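Local coordinates for putative Lipoprotein (Clostridium perfringens, PDB 5J7R), which is of unknown function but carries a domain of the sporulation and spore germination family and is probably a lipoprotein attached to the cell membrane, at residues 19-24 with 53-58; 58-63 with 95-100; 115-120 with 128-133. All blocks are in the same frame, centred on the assembly; numbering follows the deposited sequence.

Contact 1 (19-24 with 53-58)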
loop_
_atom_site.group_PDB
_atom_site.type_symbol
_atom_site.label_atom_id
_atom_site.label_comp_id
_atom_site.label_asym_id
_atom_site.label_seq_id
_atom_site.Cartn_x
_atom_site.Cartn_y
_atom_site.Cartn_z
ATOM N N ASN A 19 9.133 -10.833 -1.963
ATOM C CA ASN A 19 7.699 -10.888 -2.257
ATOM C C ASN A 19 6.879 -9.946 -1.361
ATOM O O ASN A 19 5.809 -10.319 -0.870
ATOM C CB ASN A 19 7.177 -12.341 -2.214
ATOM C CG ASN A 19 7.442 -13.036 -0.884
ATOM O OD1 ASN A 19 8.104 -12.495 0.005
ATOM N ND2 ASN A 19 6.930 -14.256 -0.752
ATOM N N ASP A 20 7.391 -8.730 -1.146
ATOM C CA ASP A 20 6.683 -7.740 -0.348
ATOM C C ASP A 20 5.422 -7.388 -1.095
ATOM O O ASP A 20 5.454 -7.186 -2.293
ATOM C CB ASP A 20 7.518 -6.481 -0.074
ATOM C CG ASP A 20 8.638 -6.726 0.924
ATOM O OD1 ASP A 20 8.910 -7.916 1.256
ATOM O OD2 ASP A 20 9.233 -5.726 1.388
ATOM N N LEU A 21 4.320 -7.301 -0.367
ATOM C CA LEU A 21 3.022 -7.034 -0.951
ATOM C C LEU A 21 2.939 -5.662 -1.637
ATOM O O LEU A 21 2.568 -5.585 -2.812
ATOM C CB LEU A 21 1.957 -7.219 0.123
ATOM C CG LEU A 21 0.546 -7.499 -0.341
ATOM C CD1 LEU A 21 -0.308 -7.710 0.894
ATOM C CD2 LEU A 21 -0.027 -6.424 -1.239
ATOM N N ILE A 22 3.269 -4.598 -0.902
ATOM C CA ILE A 22 3.256 -3.227 -1.446
ATOM C C ILE A 22 4.676 -2.641 -1.598
ATOM O O ILE A 22 4.942 -1.917 -2.537
ATOM C CB ILE A 22 2.440 -2.256 -0.565
ATOM C CG1 ILE A 22 1.050 -2.842 -0.255
ATOM C CG2 ILE A 22 2.341 -0.893 -1.252
ATOM C CD1 ILE A 22 0.245 -2.051 0.758
ATOM N N GLY A 23 5.570 -2.929 -0.653
ATOM C CA GLY A 23 6.956 -2.423 -0.698
ATOM C C GLY A 23 7.088 -0.969 -0.266
ATOM O O GLY A 23 6.100 -0.322 0.058
ATOM N N ASP A 24 8.323 -0.460 -0.244
ATOM C CA ASP A 24 8.587 0.916 0.189
ATOM C C ASP A 24 8.129 1.954 -0.830
ATOM O O ASP A 24 8.203 1.711 -2.023
ATOM C CB ASP A 24 10.094 1.126 0.460
ATOM C CG ASP A 24 10.618 0.287 1.619
ATOM O OD1 ASP A 24 9.814 -0.292 2.379
ATOM O OD2 ASP A 24 11.864 0.210 1.767
ATOM N N GLU A 53 4.156 -2.372 6.391
ATOM C CA GLU A 53 3.922 -1.912 7.766
ATOM C C GLU A 53 2.632 -1.145 7.855
ATOM O O GLU A 53 1.893 -1.328 8.816
ATOM C CB GLU A 53 5.060 -1.079 8.329
ATOM C CG GLU A 53 6.328 -1.876 8.535
ATOM C CD GLU A 53 7.422 -1.105 9.269
ATOM O OE1 GLU A 53 8.376 -1.739 9.788
ATOM O OE2 GLU A 53 7.325 0.136 9.347
ATOM N N ILE A 54 2.350 -0.286 6.879
ATOM C CA ILE A 54 1.074 0.452 6.946
ATOM C C ILE A 54 -0.112 -0.491 6.771
ATOM O O ILE A 54 -1.115 -0.284 7.408
ATOM C CB ILE A 54 0.917 1.758 6.125
ATOM C CG1 ILE A 54 0.799 1.521 4.632
ATOM C CG2 ILE A 54 2.028 2.708 6.499
ATOM C CD1 ILE A 54 0.423 2.786 3.886
ATOM N N LEU A 55 0.014 -1.509 5.918
ATOM C CA LEU A 55 -1.065 -2.481 5.710
ATOM C C LEU A 55 -1.266 -3.313 6.974
ATOM O O LEU A 55 -2.394 -3.472 7.446
ATOM C CB LEU A 55 -0.759 -3.400 4.535
ATOM C CG LEU A 55 -1.819 -4.448 4.189
ATOM C CD1 LEU A 55 -3.154 -3.798 3.850
ATOM C CD2 LEU A 55 -1.330 -5.285 3.027
ATOM N N GLY A 56 -0.171 -3.834 7.517
ATOM C CA GLY A 56 -0.218 -4.623 8.740
ATOM C C GLY A 56 -0.834 -3.820 9.868
ATOM O O GLY A 56 -1.673 -4.308 10.624
ATOM N N GLN A 57 -0.424 -2.569 9.965
ATOM C CA GLN A 57 -0.935 -1.688 10.998
ATOM C C GLN A 57 -2.446 -1.519 10.849
ATOM O O GLN A 57 -3.167 -1.535 11.829
ATOM C CB GLN A 57 -0.190 -0.354 10.958
ATOM C CG GLN A 57 -0.688 0.684 11.926
ATOM C CD GLN A 57 0.243 1.886 12.014
ATOM O OE1 GLN A 57 1.470 1.750 11.964
ATOM N NE2 GLN A 57 -0.332 3.060 12.221
ATOM N N TYR A 58 -2.908 -1.351 9.613
ATOM C CA TYR A 58 -4.320 -1.194 9.330
ATOM C C TYR A 58 -5.092 -2.463 9.744
ATOM O O TYR A 58 -6.141 -2.371 10.381
ATOM C CB TYR A 58 -4.527 -0.916 7.840
ATOM C CG TYR A 58 -5.944 -0.630 7.462
ATOM C CD1 TYR A 58 -6.453 0.664 7.538
ATOM C CD2 TYR A 58 -6.784 -1.646 7.034
ATOM C CE1 TYR A 58 -7.757 0.945 7.189
ATOM C CE2 TYR A 58 -8.106 -1.376 6.691
ATOM C CZ TYR A 58 -8.581 -0.085 6.768
ATOM O OH TYR A 58 -9.871 0.197 6.426
#
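L21 lays its CD1 methyl against one branch of L55, with CD1 of L21 3.4 Å from CD2 of L55, and the two side chains cross at about a right angle. With CG of L21 anti to its own backbone N (chi1 -158°) and chi2 extended, CD1 is carried out from the loop to meet the helix. I22, the next residue, comes to the same leucine closer to its root: CD1 of I22 stops 4.1 Å from CB of L55. Its chi2 of 172° stretches the CG1 arm straight, so the tip rather than the branch methyl CG2 makes the touch. L55 is thus met at two levels, CB and CD2, by two consecutive loop residues. The backbones stay well apart, 8.4 Å between CA of I22 and CA of L55, and no hydrogen bond spans the pair; this is purely apolar packing of three buried side chains. The loop is pinned separately, since N of I22 donates to OD1 of D52, and the backbones of G23 and G51 are hydrogen-bonded. A second subunit adds to the packing, its I25 on L21 and its V49 on L55. Contact 1 therefore sets the loop leading into strand 24-32 against the first turns of helix 51-65, just where that helix leaves strand 42-50, the antiparallel partner of strand 24-32.

Contact 2 (58-63 with 95-100)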
loop_
_atom_site.group_PDB
_atom_site.type_symbol
_atom_site.label_atom_id
_atom_site.label_comp_id
_atom_site.label_asym_id
_atom_site.label_seq_id
_atom_site.Cartn_x
_atom_site.Cartn_y
_atom_site.Cartn_z
ATOM N N TYR A 58 -2.908 -1.351 9.613
ATOM C CA TYR A 58 -4.320 -1.194 9.330
ATOM C C TYR A 58 -5.092 -2.463 9.744
ATOM O O TYR A 58 -6.141 -2.371 10.381
ATOM C CB TYR A 58 -4.527 -0.916 7.840
ATOM C CG TYR A 58 -5.944 -0.630 7.462
ATOM C CD1 TYR A 58 -6.453 0.664 7.538
ATOM C CD2 TYR A 58 -6.784 -1.646 7.034
ATOM C CE1 TYR A 58 -7.757 0.945 7.189
ATOM C CE2 TYR A 58 -8.106 -1.376 6.691
ATOM C CZ TYR A 58 -8.581 -0.085 6.768
ATOM O OH TYR A 58 -9.871 0.197 6.426
ATOM N N LEU A 59 -4.555 -3.630 9.378
ATOM C CA LEU A 59 -5.150 -4.926 9.736
ATOM C C LEU A 59 -5.288 -5.100 11.242
ATOM O O LEU A 59 -6.355 -5.504 11.710
ATOM C CB LEU A 59 -4.347 -6.096 9.145
ATOM C CG LEU A 59 -4.343 -6.218 7.617
ATOM C CD1 LEU A 59 -3.396 -7.321 7.162
ATOM C CD2 LEU A 59 -5.746 -6.474 7.107
ATOM N N ILE A 60 -4.229 -4.816 12.006
ATOM C CA ILE A 60 -4.315 -4.945 13.463
ATOM C C ILE A 60 -5.355 -3.981 14.008
ATOM O O ILE A 60 -6.058 -4.300 14.973
ATOM C CB ILE A 60 -2.958 -4.695 14.179
ATOM C CG1 ILE A 60 -1.917 -5.723 13.740
ATOM C CG2 ILE A 60 -3.104 -4.764 15.704
ATOM C CD1 ILE A 60 -2.288 -7.167 14.019
ATOM N N GLN A 61 -5.458 -2.808 13.385
ATOM C CA GLN A 61 -6.412 -1.796 13.864
ATOM C C GLN A 61 -7.784 -2.332 13.608
ATOM O O GLN A 61 -8.689 -2.122 14.393
ATOM C CB GLN A 61 -6.324 -0.465 13.079
ATOM C CG GLN A 61 -6.524 0.771 13.956
ATOM C CD GLN A 61 -5.385 1.077 14.915
ATOM O OE1 GLN A 61 -5.609 1.127 16.121
ATOM N NE2 GLN A 61 -4.173 1.270 14.406
ATOM N N ALA A 62 -7.938 -2.990 12.461
ATOM C CA ALA A 62 -9.219 -3.563 12.073
ATOM C C ALA A 62 -9.652 -4.691 13.016
ATOM O O ALA A 62 -10.833 -4.819 13.314
ATOM C CB ALA A 62 -9.185 -4.042 10.631
ATOM N N LEU A 63 -8.700 -5.488 13.484
ATOM C CA LEU A 63 -8.998 -6.573 14.436
ATOM C C LEU A 63 -9.468 -5.997 15.771
ATOM O O LEU A 63 -10.391 -6.515 16.373
ATOM C CB LEU A 63 -7.774 -7.486 14.663
ATOM C CG LEU A 63 -7.295 -8.331 13.498
ATOM C CD1 LEU A 63 -6.019 -9.067 13.861
ATOM C CD2 LEU A 63 -8.361 -9.324 13.057
ATOM N N ILE A 95 4.154 -6.370 17.075
ATOM C CA ILE A 95 2.867 -5.759 17.352
ATOM C C ILE A 95 2.897 -5.266 18.782
ATOM O O ILE A 95 2.788 -6.050 19.720
ATOM C CB ILE A 95 1.727 -6.772 17.144
ATOM C CG1 ILE A 95 1.822 -7.373 15.741
ATOM C CG2 ILE A 95 0.380 -6.105 17.381
ATOM C CD1 ILE A 95 0.866 -8.514 15.478
ATOM N N ASN A 96 3.015 -3.952 18.932
ATOM C CA ASN A 96 3.094 -3.322 20.232
ATOM C C ASN A 96 1.736 -2.790 20.666
ATOM O O ASN A 96 1.249 -1.804 20.124
ATOM C CB ASN A 96 4.121 -2.201 20.164
ATOM C CG ASN A 96 4.376 -1.563 21.504
ATOM O OD1 ASN A 96 4.125 -2.163 22.558
ATOM N ND2 ASN A 96 4.914 -0.354 21.481
ATOM N N LEU A 97 1.155 -3.431 21.678
ATOM C CA LEU A 97 -0.172 -3.072 22.189
ATOM C C LEU A 97 -0.088 -2.382 23.535
ATOM O O LEU A 97 0.956 -2.379 24.172
ATOM C CB LEU A 97 -1.026 -4.340 22.325
ATOM C CG LEU A 97 -1.161 -5.203 21.057
ATOM C CD1 LEU A 97 -1.890 -6.497 21.371
ATOM C CD2 LEU A 97 -1.854 -4.454 19.922
ATOM N N SER A 98 -1.201 -1.785 23.953
ATOM C CA SER A 98 -1.282 -1.105 25.244
ATOM C C SER A 98 -1.636 -2.125 26.328
ATOM O O SER A 98 -1.933 -3.292 26.031
ATOM C CB SER A 98 -2.345 -0.009 25.205
ATOM O OG SER A 98 -3.628 -0.547 24.930
ATOM N N LYS A 99 -1.612 -1.678 27.581
ATOM C CA LYS A 99 -1.936 -2.519 28.749
ATOM C C LYS A 99 -3.359 -3.133 28.703
ATOM O O LYS A 99 -3.589 -4.208 29.256
ATOM C CB LYS A 99 -1.765 -1.680 30.023
ATOM C CG LYS A 99 -2.064 -2.356 31.348
ATOM C CD LYS A 99 -2.003 -1.339 32.488
ATOM C CE LYS A 99 -2.168 -1.940 33.878
ATOM N NZ LYS A 99 -1.807 -0.966 34.954
ATOM N N GLU A 100 -4.301 -2.456 28.041
ATOM C CA GLU A 100 -5.694 -2.942 27.936
ATOM C C GLU A 100 -5.815 -4.320 27.272
ATOM O O GLU A 100 -6.803 -5.004 27.471
ATOM C CB GLU A 100 -6.596 -1.939 27.197
ATOM C CG GLU A 100 -6.906 -0.641 27.944
ATOM C CD GLU A 100 -5.715 0.288 28.132
ATOM O OE1 GLU A 100 -5.772 1.109 29.061
ATOM O OE2 GLU A 100 -4.722 0.196 27.368
#
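Helix 51-65 packs over the three-stranded mixed β-sheet of the domain, and within 58-63 it is I60 that reaches the middle strand, 92-97. Its CD1 meets CD1 of I95 at 3.7 Å, while the branch methyls also face each other, CG2 of I60 lying 4.1 Å from CG2 of I95. Two methyls on each side thus share the touch, with the side chains slanting past one another. The outer torsion of I60, chi2 -59°, folds CD1 back instead of extending it; I95 keeps its own arm straight. L97, two residues along the strand, adds a looser touch, CD2 at 4.4 Å from CG2 of I60. Just past the end of this strand OG of S98 donates to the anti lone pair of E100 OE2 over 2.8 Å, and the same hydroxyl accepts from the backbone N of K82, so both its donor and acceptor roles are used as the chain turns into the 3-10 segment. The apolar cluster is closed in by F86 and L83 of strand 83-89 on I95 and L97, by I132 of strand 129-134 on L97, and by I121 and I117 of helix 107-121, which pack on I60 and I95.

Contact 3 (115-120 with 128-133)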
loop_
_atom_site.group_PDB
_atom_site.type_symbol
_atom_site.label_atom_id
_atom_site.label_comp_id
_atom_site.label_asym_id
_atom_site.label_seq_id
_atom_site.Cartn_x
_atom_site.Cartn_y
_atom_site.Cartn_z
ATOM N N GLU A 115 -4.247 -17.232 17.215
ATOM C CA GLU A 115 -4.403 -17.800 15.873
ATOM C C GLU A 115 -5.026 -16.771 14.916
ATOM O O GLU A 115 -4.684 -16.744 13.736
ATOM C CB GLU A 115 -5.236 -19.084 15.891
ATOM C CG GLU A 115 -4.542 -20.262 16.562
ATOM C CD GLU A 115 -5.371 -21.543 16.578
ATOM O OE1 GLU A 115 -6.571 -21.471 16.274
ATOM O OE2 GLU A 115 -4.832 -22.624 16.916
ATOM N N GLY A 116 -5.929 -15.934 15.435
ATOM C CA GLY A 116 -6.589 -14.893 14.635
ATOM C C GLY A 116 -5.634 -13.787 14.190
ATOM O O GLY A 116 -5.685 -13.334 13.052
ATOM N N ILE A 117 -4.757 -13.370 15.096
ATOM C CA ILE A 117 -3.764 -12.353 14.797
ATOM C C ILE A 117 -2.796 -12.911 13.738
ATOM O O ILE A 117 -2.536 -12.261 12.731
ATOM C CB ILE A 117 -3.020 -11.898 16.069
ATOM C CG1 ILE A 117 -4.013 -11.226 17.022
ATOM C CG2 ILE A 117 -1.917 -10.898 15.730
ATOM C CD1 ILE A 117 -3.455 -10.905 18.396
ATOM N N ILE A 118 -2.302 -14.123 13.963
ATOM C CA ILE A 118 -1.374 -14.775 13.029
ATOM C C ILE A 118 -1.988 -14.986 11.664
ATOM O O ILE A 118 -1.377 -14.652 10.653
ATOM C CB ILE A 118 -0.861 -16.118 13.586
ATOM C CG1 ILE A 118 0.087 -15.833 14.754
ATOM C CG2 ILE A 118 -0.105 -16.910 12.516
ATOM C CD1 ILE A 118 0.619 -17.067 15.451
ATOM N N ALA A 119 -3.197 -15.529 11.627
ATOM C CA ALA A 119 -3.857 -15.779 10.353
ATOM C C ALA A 119 -4.070 -14.472 9.593
ATOM O O ALA A 119 -3.956 -14.440 8.372
ATOM C CB ALA A 119 -5.180 -16.483 10.566
ATOM N N THR A 120 -4.370 -13.404 10.323
ATOM C CA THR A 120 -4.611 -12.107 9.696
ATOM C C THR A 120 -3.313 -11.482 9.192
ATOM O O THR A 120 -3.224 -11.098 8.031
ATOM C CB THR A 120 -5.293 -11.144 10.669
ATOM O OG1 THR A 120 -6.511 -11.736 11.146
ATOM C CG2 THR A 120 -5.598 -9.805 9.995
ATOM N N ASN A 128 6.165 -14.097 8.710
ATOM C CA ASN A 128 6.021 -15.512 9.061
ATOM C C ASN A 128 5.815 -15.710 10.567
ATOM O O ASN A 128 5.340 -16.764 10.986
ATOM C CB ASN A 128 7.239 -16.311 8.595
ATOM C CG ASN A 128 7.366 -16.357 7.080
ATOM O OD1 ASN A 128 6.370 -16.292 6.347
ATOM N ND2 ASN A 128 8.596 -16.494 6.600
ATOM N N LYS A 129 6.168 -14.705 11.371
ATOM C CA LYS A 129 6.012 -14.773 12.823
ATOM C C LYS A 129 5.584 -13.427 13.389
ATOM O O LYS A 129 5.709 -12.391 12.725
ATOM C CB LYS A 129 7.331 -15.173 13.479
ATOM C CG LYS A 129 7.875 -16.509 13.021
ATOM C CD LYS A 129 9.138 -16.887 13.770
ATOM C CE LYS A 129 9.607 -18.260 13.315
ATOM N NZ LYS A 129 10.889 -18.708 13.926
ATOM N N ILE A 130 5.063 -13.449 14.614
ATOM C CA ILE A 130 4.650 -12.222 15.290
ATOM C C ILE A 130 5.280 -12.194 16.674
ATOM O O ILE A 130 5.527 -13.229 17.286
ATOM C CB ILE A 130 3.115 -12.056 15.400
ATOM C CG1 ILE A 130 2.506 -13.061 16.388
ATOM C CG2 ILE A 130 2.478 -12.155 14.015
ATOM C CD1 ILE A 130 1.019 -12.885 16.607
ATOM N N ASN A 131 5.555 -10.989 17.138
ATOM C CA ASN A 131 6.130 -10.761 18.431
ATOM C C ASN A 131 5.246 -9.702 19.062
ATOM O O ASN A 131 5.295 -8.535 18.679
ATOM C CB ASN A 131 7.573 -10.273 18.288
ATOM C CG ASN A 131 8.267 -10.066 19.623
ATOM O OD1 ASN A 131 7.827 -10.556 20.657
ATOM N ND2 ASN A 131 9.372 -9.346 19.596
ATOM N N ILE A 132 4.413 -10.117 20.008
ATOM C CA ILE A 132 3.509 -9.200 20.692
ATOM C C ILE A 132 4.210 -8.592 21.893
ATOM O O ILE A 132 4.833 -9.297 22.668
ATOM C CB ILE A 132 2.210 -9.897 21.131
ATOM C CG1 ILE A 132 1.492 -10.452 19.892
ATOM C CG2 ILE A 132 1.324 -8.910 21.894
ATOM C CD1 ILE A 132 0.231 -11.239 20.164
ATOM N N LEU A 133 4.099 -7.275 22.017
ATOM C CA LEU A 133 4.684 -6.518 23.112
ATOM C C LEU A 133 3.575 -5.689 23.705
ATOM O O LEU A 133 2.590 -5.383 23.037
ATOM C CB LEU A 133 5.774 -5.550 22.628
ATOM C CG LEU A 133 6.978 -6.030 21.842
ATOM C CD1 LEU A 133 7.905 -4.856 21.557
ATOM C CD2 LEU A 133 7.723 -7.122 22.563
#
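I130 has the largest share of this contact, the packing of helix 107-121 on strand 129-134, the helix and closing strand of a β-α-β crossover that starts from strand 92-97. Out from the backbone, CB of I130 points toward the helix, and the torsion chi1 of 70° sets CG1 between the backbone N and the carbonyl carbon. There CG1 of I130 comes 4.0 Å from CG1 of I118. One bond further, CD1 touches two consecutive isoleucines of the helix at once, 3.6 Å from CG1 of I118 and 3.7 Å from CG2 of I117. The I130 side chain runs at about a right angle to that of I117 but only at a slant to that of I118. A second, lighter touch lies two residues along the strand, on the same face, where I117 and I132 reach toward each other tip to tip, CD1 of I117 at 4.1 Å from CD1 of I132. Everything that meets is buried and apolar, and the axes of helix segment 115-120 and strand segment 129-133 pass 8.9 Å apart at 130°, well short of antiparallel. F152, from a loop, packs on both I118 and I130, and its backbone is hydrogen-bonded to that of I130. Away from the strand, T120 faces a second subunit, whose Y30 N donates to T120 OG1. That hydroxyl in turn donates to the backbone oxygen of G116 at 2.6 Å, 24° out of the carbonyl plane, while T120 N reaches the same G116 O from the opposite face.

Overall arrangement
From the N terminus, contact 1 comes first: the chain runs out along strand 24-32 and back along 42-50, and residues 53-58 then close that excursion on the loop at 19-24. Helix 51-65 continues directly into contact 2, their segments overlapping at Y58, and the loop from 58-63 to 95-100 takes in strand 83-89. Contact 3 follows once the chain has passed from strand 92-97 into helix 107-121, closing only the short connection between that helix and strand 129-134. All three lie in series, none crossing another. Contacts 2 and 3 meet through backbone hydrogen bonds of strands 92-97 and 129-134, with both helices on one β-sheet, whereas contact 1 ties in the β-hairpin; all three border the second subunit.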